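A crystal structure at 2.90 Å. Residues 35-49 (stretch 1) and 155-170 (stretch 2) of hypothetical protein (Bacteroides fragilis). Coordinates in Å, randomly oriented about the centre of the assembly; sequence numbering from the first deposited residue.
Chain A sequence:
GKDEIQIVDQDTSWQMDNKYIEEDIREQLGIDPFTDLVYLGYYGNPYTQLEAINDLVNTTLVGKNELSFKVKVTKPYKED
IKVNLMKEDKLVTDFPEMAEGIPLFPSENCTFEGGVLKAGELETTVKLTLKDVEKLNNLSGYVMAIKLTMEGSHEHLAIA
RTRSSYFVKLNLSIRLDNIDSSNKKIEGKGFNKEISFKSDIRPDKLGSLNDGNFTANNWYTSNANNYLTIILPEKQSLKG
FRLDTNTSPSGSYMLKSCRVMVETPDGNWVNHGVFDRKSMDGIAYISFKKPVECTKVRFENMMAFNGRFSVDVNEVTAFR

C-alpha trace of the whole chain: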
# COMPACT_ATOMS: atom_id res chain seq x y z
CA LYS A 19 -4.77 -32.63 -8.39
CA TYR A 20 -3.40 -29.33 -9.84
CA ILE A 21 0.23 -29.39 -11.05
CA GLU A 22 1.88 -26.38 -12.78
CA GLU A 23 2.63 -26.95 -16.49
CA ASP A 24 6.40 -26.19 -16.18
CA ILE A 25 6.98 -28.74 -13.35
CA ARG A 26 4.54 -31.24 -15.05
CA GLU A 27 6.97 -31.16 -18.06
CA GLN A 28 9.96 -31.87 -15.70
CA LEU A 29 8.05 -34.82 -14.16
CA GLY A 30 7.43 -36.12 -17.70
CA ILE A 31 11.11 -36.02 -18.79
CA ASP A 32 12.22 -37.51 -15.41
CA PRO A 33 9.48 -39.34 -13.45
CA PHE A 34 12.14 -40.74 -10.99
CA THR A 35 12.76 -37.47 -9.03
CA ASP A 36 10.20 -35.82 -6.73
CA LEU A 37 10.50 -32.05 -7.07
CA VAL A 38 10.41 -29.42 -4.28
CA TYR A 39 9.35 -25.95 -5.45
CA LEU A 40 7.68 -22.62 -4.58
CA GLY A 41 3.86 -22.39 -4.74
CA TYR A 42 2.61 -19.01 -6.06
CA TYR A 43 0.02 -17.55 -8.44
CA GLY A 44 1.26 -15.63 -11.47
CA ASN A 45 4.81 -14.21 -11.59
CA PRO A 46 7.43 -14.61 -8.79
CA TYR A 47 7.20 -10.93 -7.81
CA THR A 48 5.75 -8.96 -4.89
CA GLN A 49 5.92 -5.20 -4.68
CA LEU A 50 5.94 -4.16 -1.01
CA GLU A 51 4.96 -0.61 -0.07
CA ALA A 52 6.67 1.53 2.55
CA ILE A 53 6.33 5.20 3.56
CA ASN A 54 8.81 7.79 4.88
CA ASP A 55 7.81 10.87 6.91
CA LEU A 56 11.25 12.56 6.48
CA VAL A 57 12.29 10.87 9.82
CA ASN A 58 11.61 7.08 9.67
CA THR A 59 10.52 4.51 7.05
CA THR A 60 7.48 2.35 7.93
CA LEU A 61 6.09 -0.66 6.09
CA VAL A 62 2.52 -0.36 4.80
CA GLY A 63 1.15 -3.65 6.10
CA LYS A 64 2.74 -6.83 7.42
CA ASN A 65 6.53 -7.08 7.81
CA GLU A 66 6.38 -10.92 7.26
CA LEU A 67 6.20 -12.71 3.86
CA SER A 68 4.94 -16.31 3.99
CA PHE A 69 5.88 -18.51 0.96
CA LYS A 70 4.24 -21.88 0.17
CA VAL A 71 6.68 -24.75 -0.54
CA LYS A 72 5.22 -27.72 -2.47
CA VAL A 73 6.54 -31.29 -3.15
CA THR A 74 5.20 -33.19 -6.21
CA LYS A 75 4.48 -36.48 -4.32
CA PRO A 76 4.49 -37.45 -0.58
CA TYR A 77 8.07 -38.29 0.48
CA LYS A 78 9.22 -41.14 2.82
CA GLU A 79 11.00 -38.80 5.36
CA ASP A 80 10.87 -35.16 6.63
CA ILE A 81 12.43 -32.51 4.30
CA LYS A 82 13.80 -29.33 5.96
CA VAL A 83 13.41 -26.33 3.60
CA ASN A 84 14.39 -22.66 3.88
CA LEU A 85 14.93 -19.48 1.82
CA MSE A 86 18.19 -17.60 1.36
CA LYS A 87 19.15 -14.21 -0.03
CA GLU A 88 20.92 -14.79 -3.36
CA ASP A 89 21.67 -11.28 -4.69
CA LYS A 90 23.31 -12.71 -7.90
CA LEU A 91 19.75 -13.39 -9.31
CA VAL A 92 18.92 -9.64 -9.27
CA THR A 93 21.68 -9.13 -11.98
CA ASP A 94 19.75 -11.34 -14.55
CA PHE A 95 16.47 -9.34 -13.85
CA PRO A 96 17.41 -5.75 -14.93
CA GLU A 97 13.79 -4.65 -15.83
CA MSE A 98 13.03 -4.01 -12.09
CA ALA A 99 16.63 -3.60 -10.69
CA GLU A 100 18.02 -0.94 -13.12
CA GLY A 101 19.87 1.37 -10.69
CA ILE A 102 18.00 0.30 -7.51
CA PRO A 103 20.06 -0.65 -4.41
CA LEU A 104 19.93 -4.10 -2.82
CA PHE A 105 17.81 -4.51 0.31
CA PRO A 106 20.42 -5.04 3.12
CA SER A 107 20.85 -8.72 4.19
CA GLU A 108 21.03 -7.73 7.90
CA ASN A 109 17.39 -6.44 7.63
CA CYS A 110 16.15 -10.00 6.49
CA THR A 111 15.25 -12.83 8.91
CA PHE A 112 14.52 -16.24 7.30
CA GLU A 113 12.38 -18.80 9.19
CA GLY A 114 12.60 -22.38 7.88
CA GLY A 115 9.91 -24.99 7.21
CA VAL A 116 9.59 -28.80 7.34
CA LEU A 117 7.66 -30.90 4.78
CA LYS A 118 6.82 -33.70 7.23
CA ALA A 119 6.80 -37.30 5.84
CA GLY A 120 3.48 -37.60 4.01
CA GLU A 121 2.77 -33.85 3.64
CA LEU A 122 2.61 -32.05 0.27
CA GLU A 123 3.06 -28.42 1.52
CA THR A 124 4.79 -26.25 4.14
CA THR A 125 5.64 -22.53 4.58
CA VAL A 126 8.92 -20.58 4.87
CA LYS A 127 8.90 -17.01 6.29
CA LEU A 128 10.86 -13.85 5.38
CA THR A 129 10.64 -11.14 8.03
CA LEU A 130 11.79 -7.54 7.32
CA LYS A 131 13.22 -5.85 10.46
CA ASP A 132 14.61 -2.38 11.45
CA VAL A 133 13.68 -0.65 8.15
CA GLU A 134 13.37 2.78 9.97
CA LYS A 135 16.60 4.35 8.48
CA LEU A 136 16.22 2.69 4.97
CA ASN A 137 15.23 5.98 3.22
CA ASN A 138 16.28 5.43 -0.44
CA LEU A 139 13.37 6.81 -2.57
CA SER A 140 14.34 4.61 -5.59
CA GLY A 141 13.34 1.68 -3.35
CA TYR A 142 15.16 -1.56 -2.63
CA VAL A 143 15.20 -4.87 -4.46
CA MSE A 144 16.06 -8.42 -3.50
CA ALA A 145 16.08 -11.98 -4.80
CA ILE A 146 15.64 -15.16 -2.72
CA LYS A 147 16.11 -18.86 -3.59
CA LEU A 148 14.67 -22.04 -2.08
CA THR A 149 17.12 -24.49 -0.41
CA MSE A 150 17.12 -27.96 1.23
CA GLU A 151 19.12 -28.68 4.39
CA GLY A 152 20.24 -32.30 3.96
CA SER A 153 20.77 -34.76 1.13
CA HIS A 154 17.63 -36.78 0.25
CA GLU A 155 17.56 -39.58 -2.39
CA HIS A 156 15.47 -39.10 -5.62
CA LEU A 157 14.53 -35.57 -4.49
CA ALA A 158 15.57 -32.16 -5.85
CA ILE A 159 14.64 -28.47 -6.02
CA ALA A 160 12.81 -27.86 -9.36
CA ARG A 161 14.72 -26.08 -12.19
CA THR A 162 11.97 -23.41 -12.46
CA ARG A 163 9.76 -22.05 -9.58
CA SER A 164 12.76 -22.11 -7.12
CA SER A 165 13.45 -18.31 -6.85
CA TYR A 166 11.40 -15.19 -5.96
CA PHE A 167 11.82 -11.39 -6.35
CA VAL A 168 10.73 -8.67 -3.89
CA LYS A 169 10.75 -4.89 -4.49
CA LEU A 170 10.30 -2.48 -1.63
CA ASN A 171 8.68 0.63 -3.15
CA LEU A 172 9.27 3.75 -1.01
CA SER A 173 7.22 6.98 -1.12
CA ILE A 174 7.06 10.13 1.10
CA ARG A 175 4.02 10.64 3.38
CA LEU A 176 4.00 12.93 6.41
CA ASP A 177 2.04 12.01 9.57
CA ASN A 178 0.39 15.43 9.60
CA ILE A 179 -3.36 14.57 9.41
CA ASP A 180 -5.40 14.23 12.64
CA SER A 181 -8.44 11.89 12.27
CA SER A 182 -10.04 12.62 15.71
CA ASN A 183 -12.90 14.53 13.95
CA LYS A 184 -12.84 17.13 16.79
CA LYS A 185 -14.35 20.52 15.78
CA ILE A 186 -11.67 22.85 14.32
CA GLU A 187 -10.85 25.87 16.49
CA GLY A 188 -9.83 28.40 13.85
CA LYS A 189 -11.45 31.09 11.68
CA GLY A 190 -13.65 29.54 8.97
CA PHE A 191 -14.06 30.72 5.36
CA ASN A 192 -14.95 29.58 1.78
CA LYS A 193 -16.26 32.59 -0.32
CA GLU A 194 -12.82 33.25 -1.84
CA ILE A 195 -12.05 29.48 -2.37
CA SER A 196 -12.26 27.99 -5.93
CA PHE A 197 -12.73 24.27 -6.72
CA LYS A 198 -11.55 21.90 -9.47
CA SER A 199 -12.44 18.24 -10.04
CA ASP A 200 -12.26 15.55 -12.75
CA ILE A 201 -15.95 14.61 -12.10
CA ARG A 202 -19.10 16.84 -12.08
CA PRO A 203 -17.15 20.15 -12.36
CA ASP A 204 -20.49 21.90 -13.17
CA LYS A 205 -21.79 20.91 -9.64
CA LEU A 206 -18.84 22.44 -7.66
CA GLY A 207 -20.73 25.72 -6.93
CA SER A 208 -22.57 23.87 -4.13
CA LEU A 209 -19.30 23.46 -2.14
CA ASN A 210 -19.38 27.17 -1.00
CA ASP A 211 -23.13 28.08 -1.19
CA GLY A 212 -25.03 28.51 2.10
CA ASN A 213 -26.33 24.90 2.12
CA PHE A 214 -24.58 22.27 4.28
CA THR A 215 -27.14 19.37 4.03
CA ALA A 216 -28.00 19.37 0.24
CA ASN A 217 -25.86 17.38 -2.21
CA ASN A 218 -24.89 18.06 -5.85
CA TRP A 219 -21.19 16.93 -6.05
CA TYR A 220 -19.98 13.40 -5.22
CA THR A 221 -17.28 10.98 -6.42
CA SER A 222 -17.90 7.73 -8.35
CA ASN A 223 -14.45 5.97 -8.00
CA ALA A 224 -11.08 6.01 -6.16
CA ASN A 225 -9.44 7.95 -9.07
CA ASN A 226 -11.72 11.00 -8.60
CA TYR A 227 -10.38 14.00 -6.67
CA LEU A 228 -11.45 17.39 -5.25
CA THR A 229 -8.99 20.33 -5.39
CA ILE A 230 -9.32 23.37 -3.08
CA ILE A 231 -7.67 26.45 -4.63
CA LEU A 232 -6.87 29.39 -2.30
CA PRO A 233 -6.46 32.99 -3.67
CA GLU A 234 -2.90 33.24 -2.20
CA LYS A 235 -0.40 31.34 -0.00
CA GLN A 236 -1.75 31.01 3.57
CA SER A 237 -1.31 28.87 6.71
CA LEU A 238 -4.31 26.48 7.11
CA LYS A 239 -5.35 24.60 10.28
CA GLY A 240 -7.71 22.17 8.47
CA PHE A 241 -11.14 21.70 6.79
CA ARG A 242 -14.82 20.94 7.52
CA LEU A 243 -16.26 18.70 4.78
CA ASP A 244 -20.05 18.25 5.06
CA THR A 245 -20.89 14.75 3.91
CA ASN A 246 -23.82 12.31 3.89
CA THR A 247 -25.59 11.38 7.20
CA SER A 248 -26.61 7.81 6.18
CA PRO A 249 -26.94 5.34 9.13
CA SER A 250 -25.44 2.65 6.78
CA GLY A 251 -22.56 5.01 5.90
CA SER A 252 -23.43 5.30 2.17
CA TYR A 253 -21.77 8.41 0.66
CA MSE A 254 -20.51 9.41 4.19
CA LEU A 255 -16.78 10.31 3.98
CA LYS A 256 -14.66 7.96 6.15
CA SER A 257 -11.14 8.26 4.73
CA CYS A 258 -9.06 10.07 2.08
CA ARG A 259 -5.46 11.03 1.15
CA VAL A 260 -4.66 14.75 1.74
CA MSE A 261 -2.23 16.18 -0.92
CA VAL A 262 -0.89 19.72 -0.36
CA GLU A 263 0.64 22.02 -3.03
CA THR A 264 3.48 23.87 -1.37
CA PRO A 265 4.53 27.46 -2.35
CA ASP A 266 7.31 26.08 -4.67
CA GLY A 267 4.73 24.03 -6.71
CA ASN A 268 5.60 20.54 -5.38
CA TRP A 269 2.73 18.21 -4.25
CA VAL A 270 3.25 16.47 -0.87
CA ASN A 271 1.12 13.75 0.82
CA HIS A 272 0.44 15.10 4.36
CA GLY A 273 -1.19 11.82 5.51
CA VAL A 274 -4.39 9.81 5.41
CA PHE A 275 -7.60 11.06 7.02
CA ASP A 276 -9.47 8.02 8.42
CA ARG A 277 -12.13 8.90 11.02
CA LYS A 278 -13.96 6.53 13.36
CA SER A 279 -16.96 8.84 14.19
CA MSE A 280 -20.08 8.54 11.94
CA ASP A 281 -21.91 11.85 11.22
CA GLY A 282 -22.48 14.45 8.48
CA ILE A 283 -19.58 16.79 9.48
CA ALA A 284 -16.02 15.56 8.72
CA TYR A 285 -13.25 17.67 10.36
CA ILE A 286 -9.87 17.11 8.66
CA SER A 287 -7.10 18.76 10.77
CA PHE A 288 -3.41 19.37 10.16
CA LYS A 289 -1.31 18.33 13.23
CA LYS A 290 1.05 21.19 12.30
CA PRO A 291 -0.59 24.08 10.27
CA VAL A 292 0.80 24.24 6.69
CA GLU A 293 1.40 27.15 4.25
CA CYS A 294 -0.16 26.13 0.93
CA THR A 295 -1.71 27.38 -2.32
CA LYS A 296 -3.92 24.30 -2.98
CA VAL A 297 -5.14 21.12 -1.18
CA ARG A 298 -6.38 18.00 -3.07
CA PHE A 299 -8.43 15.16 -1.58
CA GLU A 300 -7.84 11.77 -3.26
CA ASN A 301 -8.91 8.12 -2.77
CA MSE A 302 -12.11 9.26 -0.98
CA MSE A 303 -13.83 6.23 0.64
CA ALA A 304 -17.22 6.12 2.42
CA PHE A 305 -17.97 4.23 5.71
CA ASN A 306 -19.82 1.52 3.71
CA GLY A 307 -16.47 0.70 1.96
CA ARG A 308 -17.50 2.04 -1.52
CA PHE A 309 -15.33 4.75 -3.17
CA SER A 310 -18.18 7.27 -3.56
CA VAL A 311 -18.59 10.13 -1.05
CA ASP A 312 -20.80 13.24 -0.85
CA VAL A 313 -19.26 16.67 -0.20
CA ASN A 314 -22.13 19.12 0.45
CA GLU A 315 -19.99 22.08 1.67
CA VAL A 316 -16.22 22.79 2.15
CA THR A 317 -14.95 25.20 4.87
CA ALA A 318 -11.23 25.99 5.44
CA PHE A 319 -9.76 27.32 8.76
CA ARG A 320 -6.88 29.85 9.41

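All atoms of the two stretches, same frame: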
# COMPACT_ATOMS: atom_id res chain seq x y z
N THR A 35 12.31 -38.49 -9.98
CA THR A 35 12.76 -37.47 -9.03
C THR A 35 11.58 -36.65 -8.58
O THR A 35 10.96 -35.99 -9.43
CB THR A 35 13.82 -36.55 -9.66
OG1 THR A 35 14.82 -37.33 -10.27
CG2 THR A 35 14.46 -35.62 -8.64
N ASP A 36 11.25 -36.67 -7.27
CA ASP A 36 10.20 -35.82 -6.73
C ASP A 36 10.77 -34.43 -6.67
O ASP A 36 11.95 -34.27 -6.36
CB ASP A 36 9.73 -36.31 -5.33
CG ASP A 36 9.04 -37.67 -5.35
OD1 ASP A 36 8.39 -37.99 -6.37
OD2 ASP A 36 9.17 -38.41 -4.35
N LEU A 37 9.99 -33.42 -7.04
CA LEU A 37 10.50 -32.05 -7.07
C LEU A 37 9.94 -31.23 -5.94
O LEU A 37 8.76 -31.37 -5.62
CB LEU A 37 10.17 -31.38 -8.42
CG LEU A 37 10.66 -32.11 -9.66
CD1 LEU A 37 10.06 -31.51 -10.91
CD2 LEU A 37 12.16 -32.11 -9.74
N VAL A 38 10.78 -30.37 -5.34
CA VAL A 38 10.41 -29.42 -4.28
C VAL A 38 10.46 -28.04 -4.92
O VAL A 38 11.46 -27.70 -5.55
CB VAL A 38 11.31 -29.54 -3.02
CG1 VAL A 38 10.83 -28.60 -1.92
CG2 VAL A 38 11.35 -30.97 -2.52
N TYR A 39 9.39 -27.25 -4.80
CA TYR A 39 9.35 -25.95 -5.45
C TYR A 39 8.45 -24.97 -4.71
O TYR A 39 7.77 -25.35 -3.75
CB TYR A 39 8.88 -26.13 -6.91
CG TYR A 39 7.48 -26.69 -7.06
CD1 TYR A 39 7.23 -28.05 -6.90
CD2 TYR A 39 6.41 -25.88 -7.41
CE1 TYR A 39 5.95 -28.57 -7.03
CE2 TYR A 39 5.13 -26.39 -7.57
CZ TYR A 39 4.90 -27.74 -7.38
OH TYR A 39 3.64 -28.27 -7.51
N LEU A 40 8.46 -23.71 -5.16
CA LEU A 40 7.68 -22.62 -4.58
C LEU A 40 6.27 -22.55 -5.20
O LEU A 40 6.12 -22.48 -6.43
CB LEU A 40 8.43 -21.28 -4.80
CG LEU A 40 9.04 -20.60 -3.59
CD1 LEU A 40 9.97 -21.50 -2.89
CD2 LEU A 40 9.80 -19.37 -4.02
N GLY A 41 5.26 -22.53 -4.34
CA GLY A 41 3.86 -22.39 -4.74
C GLY A 41 3.44 -20.93 -4.76
O GLY A 41 3.52 -20.26 -3.73
N TYR A 42 3.05 -20.41 -5.93
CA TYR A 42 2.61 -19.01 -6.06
C TYR A 42 1.82 -18.79 -7.34
O TYR A 42 2.12 -19.39 -8.37
CB TYR A 42 3.81 -18.04 -6.03
CG TYR A 42 4.85 -18.27 -7.10
CD1 TYR A 42 5.94 -19.11 -6.86
CD2 TYR A 42 4.78 -17.62 -8.33
CE1 TYR A 42 6.91 -19.32 -7.84
CE2 TYR A 42 5.74 -17.84 -9.31
CZ TYR A 42 6.79 -18.71 -9.08
OH TYR A 42 7.78 -18.91 -10.02
N TYR A 43 0.82 -17.89 -7.28
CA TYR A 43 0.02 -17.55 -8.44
C TYR A 43 0.71 -16.46 -9.25
O TYR A 43 1.27 -15.52 -8.69
CB TYR A 43 -1.38 -17.09 -8.02
CG TYR A 43 -2.15 -18.16 -7.28
CD1 TYR A 43 -2.61 -19.30 -7.93
CD2 TYR A 43 -2.40 -18.04 -5.91
CE1 TYR A 43 -3.31 -20.29 -7.25
CE2 TYR A 43 -3.11 -19.03 -5.22
CZ TYR A 43 -3.56 -20.15 -5.89
OH TYR A 43 -4.27 -21.14 -5.23
N GLY A 44 0.67 -16.60 -10.57
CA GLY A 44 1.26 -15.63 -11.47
C GLY A 44 2.77 -15.61 -11.46
O GLY A 44 3.41 -16.67 -11.40
N ASN A 45 3.36 -14.41 -11.54
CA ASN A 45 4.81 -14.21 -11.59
C ASN A 45 5.44 -14.27 -10.19
O ASN A 45 4.77 -13.96 -9.20
CB ASN A 45 5.15 -12.86 -12.23
CG ASN A 45 4.81 -12.76 -13.70
OD1 ASN A 45 4.72 -13.76 -14.42
ND2 ASN A 45 4.68 -11.54 -14.20
N PRO A 46 6.76 -14.60 -10.10
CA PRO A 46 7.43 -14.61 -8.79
C PRO A 46 7.87 -13.20 -8.38
O PRO A 46 9.07 -12.92 -8.31
CB PRO A 46 8.63 -15.52 -9.04
CG PRO A 46 8.97 -15.28 -10.45
CD PRO A 46 7.70 -14.97 -11.18
N TYR A 47 6.91 -12.32 -8.12
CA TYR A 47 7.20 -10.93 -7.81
C TYR A 47 6.16 -10.33 -6.89
O TYR A 47 4.97 -10.48 -7.13
CB TYR A 47 7.26 -10.13 -9.12
CG TYR A 47 7.62 -8.67 -8.96
CD1 TYR A 47 8.86 -8.28 -8.48
CD2 TYR A 47 6.75 -7.67 -9.38
CE1 TYR A 47 9.21 -6.94 -8.35
CE2 TYR A 47 7.08 -6.32 -9.27
CZ TYR A 47 8.32 -5.96 -8.77
OH TYR A 47 8.66 -4.63 -8.64
N THR A 48 6.62 -9.65 -5.83
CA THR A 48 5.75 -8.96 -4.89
C THR A 48 6.31 -7.60 -4.67
O THR A 48 7.48 -7.48 -4.31
CB THR A 48 5.61 -9.71 -3.55
OG1 THR A 48 5.16 -11.03 -3.81
CG2 THR A 48 4.60 -9.06 -2.63
N GLN A 49 5.50 -6.57 -4.92
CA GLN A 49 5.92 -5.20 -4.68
C GLN A 49 5.38 -4.80 -3.33
O GLN A 49 4.17 -4.77 -3.13
CB GLN A 49 5.43 -4.28 -5.80
CG GLN A 49 6.19 -2.96 -5.84
CD GLN A 49 5.76 -2.09 -6.99
OE1 GLN A 49 5.26 -0.98 -6.80
NE2 GLN A 49 5.97 -2.56 -8.22
N GLU A 155 17.45 -38.80 -1.14
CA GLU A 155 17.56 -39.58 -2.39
C GLU A 155 16.32 -39.43 -3.29
O GLU A 155 15.20 -39.51 -2.80
CB GLU A 155 17.80 -41.06 -2.08
CG GLU A 155 19.05 -41.32 -1.25
CD GLU A 155 19.50 -42.77 -1.14
OE1 GLU A 155 18.82 -43.66 -1.70
OE2 GLU A 155 20.58 -43.00 -0.55
N HIS A 156 16.53 -39.26 -4.61
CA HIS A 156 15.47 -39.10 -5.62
C HIS A 156 14.56 -37.92 -5.26
O HIS A 156 13.34 -38.03 -5.31
CB HIS A 156 14.67 -40.39 -5.82
CG HIS A 156 15.49 -41.50 -6.40
ND1 HIS A 156 15.44 -41.79 -7.75
CD2 HIS A 156 16.35 -42.35 -5.80
CE1 HIS A 156 16.28 -42.79 -7.94
NE2 HIS A 156 16.85 -43.16 -6.79
N LEU A 157 15.19 -36.80 -4.88
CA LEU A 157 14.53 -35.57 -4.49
C LEU A 157 15.41 -34.40 -4.89
O LEU A 157 16.63 -34.46 -4.68
CB LEU A 157 14.28 -35.55 -2.98
CG LEU A 157 13.42 -34.40 -2.45
CD1 LEU A 157 11.95 -34.61 -2.78
CD2 LEU A 157 13.59 -34.24 -0.97
N ALA A 158 14.82 -33.33 -5.43
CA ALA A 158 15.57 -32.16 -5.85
C ALA A 158 14.71 -30.91 -5.90
O ALA A 158 13.49 -31.00 -5.98
CB ALA A 158 16.17 -32.41 -7.21
N ILE A 159 15.35 -29.73 -5.87
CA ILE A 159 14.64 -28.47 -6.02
C ILE A 159 14.39 -28.33 -7.52
O ILE A 159 15.32 -28.57 -8.31
CB ILE A 159 15.42 -27.27 -5.41
CG1 ILE A 159 15.49 -27.40 -3.87
CG2 ILE A 159 14.77 -25.94 -5.80
CD1 ILE A 159 16.72 -26.81 -3.30
N ALA A 160 13.16 -27.98 -7.94
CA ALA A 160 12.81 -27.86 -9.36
C ALA A 160 13.68 -26.81 -10.07
O ALA A 160 14.14 -25.85 -9.44
CB ALA A 160 11.34 -27.52 -9.52
N ARG A 161 13.91 -27.00 -11.38
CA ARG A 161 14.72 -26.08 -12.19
C ARG A 161 14.09 -24.67 -12.15
O ARG A 161 14.74 -23.70 -11.75
CB ARG A 161 14.87 -26.61 -13.63
CG ARG A 161 15.76 -27.85 -13.71
CD ARG A 161 15.58 -28.66 -14.98
NE ARG A 161 16.37 -29.90 -14.93
CZ ARG A 161 16.42 -30.82 -15.89
NH1 ARG A 161 15.72 -30.66 -17.02
NH2 ARG A 161 17.16 -31.91 -15.74
N THR A 162 12.80 -24.61 -12.50
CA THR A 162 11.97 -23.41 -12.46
C THR A 162 11.21 -23.36 -11.13
O THR A 162 11.23 -24.35 -10.40
CB THR A 162 11.01 -23.45 -13.64
OG1 THR A 162 10.28 -24.68 -13.57
CG2 THR A 162 11.73 -23.36 -14.97
N ARG A 163 10.55 -22.24 -10.82
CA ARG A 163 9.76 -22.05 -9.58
C ARG A 163 10.58 -22.33 -8.29
O ARG A 163 10.05 -22.87 -7.33
CB ARG A 163 8.47 -22.89 -9.60
CG ARG A 163 7.51 -22.45 -10.69
CD ARG A 163 6.20 -23.21 -10.70
NE ARG A 163 5.22 -22.57 -11.59
CZ ARG A 163 4.48 -21.51 -11.29
NH1 ARG A 163 4.59 -20.93 -10.09
NH2 ARG A 163 3.61 -21.02 -12.17
N SER A 164 11.87 -21.95 -8.28
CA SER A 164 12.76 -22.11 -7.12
C SER A 164 13.27 -20.76 -6.57
O SER A 164 13.91 -20.76 -5.52
CB SER A 164 13.96 -22.97 -7.49
OG SER A 164 14.70 -22.43 -8.57
N SER A 165 13.00 -19.64 -7.27
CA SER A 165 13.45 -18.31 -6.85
C SER A 165 12.30 -17.30 -6.89
O SER A 165 11.32 -17.50 -7.63
CB SER A 165 14.60 -17.83 -7.73
OG SER A 165 14.26 -17.89 -9.11
N TYR A 166 12.41 -16.24 -6.08
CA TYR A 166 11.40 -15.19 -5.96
C TYR A 166 12.05 -13.81 -5.86
O TYR A 166 13.15 -13.69 -5.34
CB TYR A 166 10.53 -15.44 -4.73
CG TYR A 166 9.15 -14.86 -4.82
CD1 TYR A 166 8.89 -13.55 -4.44
CD2 TYR A 166 8.07 -15.63 -5.23
CE1 TYR A 166 7.61 -13.02 -4.50
CE2 TYR A 166 6.78 -15.12 -5.26
CZ TYR A 166 6.55 -13.82 -4.89
OH TYR A 166 5.27 -13.35 -4.99
N PHE A 167 11.34 -12.78 -6.36
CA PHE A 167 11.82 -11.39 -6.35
C PHE A 167 10.90 -10.50 -5.53
O PHE A 167 9.68 -10.64 -5.60
CB PHE A 167 11.93 -10.87 -7.78
CG PHE A 167 12.88 -11.71 -8.61
CD1 PHE A 167 14.25 -11.57 -8.46
CD2 PHE A 167 12.40 -12.73 -9.42
CE1 PHE A 167 15.13 -12.38 -9.16
CE2 PHE A 167 13.29 -13.55 -10.12
CZ PHE A 167 14.65 -13.37 -9.99
N VAL A 168 11.48 -9.60 -4.74
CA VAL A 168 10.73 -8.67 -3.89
C VAL A 168 11.28 -7.28 -4.11
O VAL A 168 12.50 -7.11 -4.12
CB VAL A 168 10.80 -9.08 -2.39
CG1 VAL A 168 9.97 -8.15 -1.52
CG2 VAL A 168 10.34 -10.53 -2.19
N LYS A 169 10.39 -6.31 -4.35
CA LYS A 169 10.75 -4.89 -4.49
C LYS A 169 10.06 -4.12 -3.40
O LYS A 169 8.83 -4.22 -3.24
CB LYS A 169 10.39 -4.28 -5.86
CG LYS A 169 10.72 -2.77 -5.91
CD LYS A 169 10.59 -2.18 -7.29
CE LYS A 169 10.98 -0.72 -7.31
NZ LYS A 169 10.80 -0.13 -8.66
N LEU A 170 10.84 -3.34 -2.66
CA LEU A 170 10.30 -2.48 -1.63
C LEU A 170 10.19 -1.10 -2.22
O LEU A 170 11.21 -0.44 -2.39
CB LEU A 170 11.19 -2.51 -0.39
CG LEU A 170 10.70 -1.73 0.81
CD1 LEU A 170 9.35 -2.23 1.29
CD2 LEU A 170 11.70 -1.80 1.93

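The two stretches pair as parallel strands in two separate ladders. In the first, the strand that begins at Asp 36 runs at 26° to strand 157-159, with an axial approach of 4.7 Å. Hydrogen bonds alternate in the parallel pattern: Asp 36 N to His 156 O (3.2 Å), Ala 158 N to Asp 36 O (3.2 Å), Val 38 N to Ala 158 O (2.9 Å) and Ala 160 N to Val 38 O (2.9 Å). Beyond the ladder, Leu 40 N donates to Arg 163 O (2.8 Å, 171° at the hydrogen). Loops then shift the register by one residue. Strands 47-49 and 165-170 lie only 12° apart, joined by Phe 167 N to Pro 46 O (3.0 Å), Thr 48 N to Phe 167 O (3.2 Å) and Lys 169 N to Thr 48 O (3.1 Å).

Between the ladders, side chains fill the gap. Arg 163, with 132 Å² covered, has phi/psi of 54/38 and directs its CA-to-CB bond toward stretch 1. Its extended chain carries the guanidinium over one face of the Tyr 42 ring, Arg 163 CZ lying 4.6 Å from the Tyr 42 ring centroid and 25° off the normal, a cation-pi arrangement; Arg 163 NH1 also makes a weak hydrogen bond to Tyr 42 O (3.4 Å). The opposite face of Tyr 42 receives the edge of Tyr 166, with planes at 88° and centroids 5.6 Å apart.

Tyr 166 suits this position because its ring offers apolar surface and its hydroxyl a polar end. Pro 46 CA packs over one ring face, 3.6 Å from Tyr 166 CE2, while Tyr 166 OH donates to Thr 48 OG1 at 2.6 Å. In the first ladder, Val 38 CG2 meets Leu 157 CD1 at 3.7 Å, both residues being buried. The small Ala 160 side chain fits close to Tyr 39, their CB atoms 3.8 Å apart. Altogether, the contact buries 1277 Å², summed over both sides.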